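Local coordinates for protein probable arylamine n-acetyl transferase (Mycobacterium abscessus, PDB 4GUZ) that probably transfers an acetyl group from acetyl coenzyme A to arylamines, at residues R36-G41 with Q91-D96. Numbering follows the deposited sequence.
Sequences RRLQRG and QRLGFD
With CG anti to its own carbonyl carbon (chi1 -75°) and an extended second torsion (174°), the side chain of Leu-38 stretches out from helix 32-45 and presents CD1 to Leu-93 and Phe-95. Leu-93 has much the same shape and points back toward helix 32-45, and the two leucines meet tip to tip, CD1 of Leu-38 lying 3.8 Å from CD1 of Leu-93. The same methyl also serves the aromatic ring, which it approaches obliquely: Leu-38 CD1 stands 3.9 Å from CE2 of Phe-95. One methyl thus meets both partners, and no hydrogen bond crosses the contact; the backbones stay well apart, with 10.6 Å between the CA atoms of Leu-38 and Leu-93.

Leu-93 and Phe-95 can converge on a single leucine because the chain turns between them. Helix 79-92 ends here in a Schellman motif, in which Gly-94 takes a positive phi (77°), and the chain then passes into strand 96-104 of the large antiparallel sheet. In the arylamine N-acetyltransferase fold the contact thus ties helix 32-45 of the N-terminal helical bundle to the point where the chain leaves that bundle for the beta domain. Cys-79, at the start of the same helix 79-92, probably forms the catalytic triad of this family with His-116 and Asp-131. Phe-86 and Val-89 of that helix also pack on Leu-38, while helix 15-21 adds Leu-19 against Leu-38 and Leu-15 against Leu-93. Beyond this apolar cluster, the guanidinium of Arg-92 ties the helix end to the N-terminal region, its NH1 hydrogen-bonded to the carbonyl oxygens of Gly-10 and Leu-13.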
loop_
_atom_site.group_PDB
_atom_site.type_symbol
_atom_site.label_atom_id
_atom_site.label_comp_id
_atom_site.label_asym_id
_atom_site.label_seq_id
_atom_site.Cartn_x
_atom_site.Cartn_y
_atom_site.Cartn_z
ATOM N N ARG A 36 8.717 5.179 12.635
ATOM C CA ARG A 36 7.379 5.721 12.856
ATOM C C ARG A 36 7.148 6.941 11.987
ATOM O O ARG A 36 6.104 7.039 11.342
ATOM C CB ARG A 36 7.138 6.063 14.350
ATOM C CG ARG A 36 6.748 4.830 15.157
ATOM C CD ARG A 36 6.712 5.068 16.656
ATOM N NE ARG A 36 6.620 3.783 17.354
ATOM C CZ ARG A 36 5.963 3.570 18.491
ATOM N NH1 ARG A 36 5.348 4.573 19.113
ATOM N NH2 ARG A 36 5.920 2.354 19.020
ATOM N N ARG A 37 8.121 7.859 11.953
ATOM C CA ARG A 37 7.990 9.082 11.152
ATOM C C ARG A 37 8.010 8.765 9.655
ATOM O O ARG A 37 7.294 9.417 8.899
ATOM C CB ARG A 37 9.074 10.108 11.507
ATOM C CG ARG A 37 8.931 10.639 12.946
ATOM C CD ARG A 37 9.605 11.988 13.206
ATOM N NE ARG A 37 10.985 12.093 12.712
ATOM C CZ ARG A 37 12.047 11.493 13.246
ATOM N NH1 ARG A 37 11.908 10.686 14.293
ATOM N NH2 ARG A 37 13.251 11.671 12.717
ATOM N N LEU A 38 8.787 7.738 9.245
ATOM C CA LEU A 38 8.903 7.306 7.838
ATOM C C LEU A 38 7.584 6.733 7.348
ATOM O O LEU A 38 7.081 7.150 6.313
ATOM C CB LEU A 38 10.011 6.264 7.649
ATOM C CG LEU A 38 11.461 6.731 7.685
ATOM C CD1 LEU A 38 12.385 5.549 7.636
ATOM C CD2 LEU A 38 11.783 7.649 6.516
ATOM N N GLN A 39 7.015 5.796 8.104
ATOM C CA GLN A 39 5.755 5.189 7.714
ATOM C C GLN A 39 4.606 6.221 7.693
ATOM O O GLN A 39 3.858 6.257 6.719
ATOM C CB GLN A 39 5.407 4.012 8.626
ATOM C CG GLN A 39 4.089 3.359 8.199
ATOM C CD GLN A 39 3.930 1.912 8.571
ATOM O OE1 GLN A 39 4.880 1.214 8.918
ATOM N NE2 GLN A 39 2.751 1.381 8.295
ATOM N N ARG A 40 4.462 7.052 8.743
ATOM C CA ARG A 40 3.383 8.037 8.775
ATOM C C ARG A 40 3.448 8.972 7.560
ATOM O O ARG A 40 2.436 9.166 6.898
ATOM C CB ARG A 40 3.389 8.843 10.089
ATOM C CG ARG A 40 2.084 9.603 10.308
ATOM C CD ARG A 40 2.067 10.357 11.617
ATOM N NE ARG A 40 0.969 11.330 11.699
ATOM C CZ ARG A 40 -0.146 11.162 12.403
ATOM N NH1 ARG A 40 -0.351 10.034 13.075
ATOM N NH2 ARG A 40 -1.060 12.121 12.448
ATOM N N GLY A 41 4.631 9.507 7.269
ATOM C CA GLY A 41 4.834 10.408 6.137
ATOM C C GLY A 41 4.580 9.737 4.797
ATOM O O GLY A 41 3.980 10.345 3.907
ATOM N N GLN A 91 16.721 0.466 3.296
ATOM C CA GLN A 91 18.071 0.035 2.919
ATOM C C GLN A 91 19.079 1.181 3.060
ATOM O O GLN A 91 20.160 0.968 3.621
ATOM C CB GLN A 91 18.055 -0.495 1.474
ATOM C CG GLN A 91 19.404 -0.964 0.910
ATOM C CD GLN A 91 19.976 -2.160 1.626
ATOM O OE1 GLN A 91 21.033 -2.077 2.260
ATOM N NE2 GLN A 91 19.289 -3.296 1.547
ATOM N N ARG A 92 18.736 2.388 2.553
ATOM C CA ARG A 92 19.623 3.553 2.612
ATOM C C ARG A 92 19.854 4.050 4.020
ATOM O O ARG A 92 20.927 4.571 4.306
ATOM C CB ARG A 92 19.065 4.715 1.786
ATOM C CG ARG A 92 19.525 4.691 0.362
ATOM C CD ARG A 92 21.015 4.990 0.172
ATOM N NE ARG A 92 21.298 6.425 0.152
ATOM C CZ ARG A 92 21.025 7.229 -0.870
ATOM N NH1 ARG A 92 20.428 6.757 -1.959
ATOM N NH2 ARG A 92 21.324 8.516 -0.803
ATOM N N LEU A 93 18.844 3.928 4.892
ATOM C CA LEU A 93 18.949 4.432 6.255
ATOM C C LEU A 93 19.565 3.396 7.222
ATOM O O LEU A 93 19.756 3.692 8.401
ATOM C CB LEU A 93 17.592 4.943 6.756
ATOM C CG LEU A 93 16.987 6.160 6.020
ATOM C CD1 LEU A 93 15.905 6.780 6.857
ATOM C CD2 LEU A 93 18.052 7.230 5.702
ATOM N N GLY A 94 19.913 2.226 6.700
ATOM C CA GLY A 94 20.583 1.169 7.452
ATOM C C GLY A 94 19.741 0.345 8.404
ATOM O O GLY A 94 20.253 -0.104 9.436
ATOM N N PHE A 95 18.440 0.137 8.082
ATOM C CA PHE A 95 17.579 -0.723 8.904
ATOM C C PHE A 95 17.802 -2.185 8.539
ATOM O O PHE A 95 18.170 -2.477 7.399
ATOM C CB PHE A 95 16.084 -0.372 8.699
ATOM C CG PHE A 95 15.590 0.914 9.321
ATOM C CD1 PHE A 95 15.045 0.922 10.602
ATOM C CD2 PHE A 95 15.630 2.109 8.609
ATOM C CE1 PHE A 95 14.531 2.099 11.155
ATOM C CE2 PHE A 95 15.137 3.292 9.168
ATOM C CZ PHE A 95 14.588 3.285 10.434
ATOM N N ASP A 96 17.596 -3.102 9.508
ATOM C CA ASP A 96 17.642 -4.556 9.305
ATOM C C ASP A 96 16.211 -4.965 8.960
ATOM O O ASP A 96 15.335 -4.908 9.822
ATOM C CB ASP A 96 18.169 -5.275 10.569
ATOM C CG ASP A 96 18.199 -6.803 10.526
ATOM O OD1 ASP A 96 17.979 -7.380 9.431
ATOM O OD2 ASP A 96 18.475 -7.422 11.580
#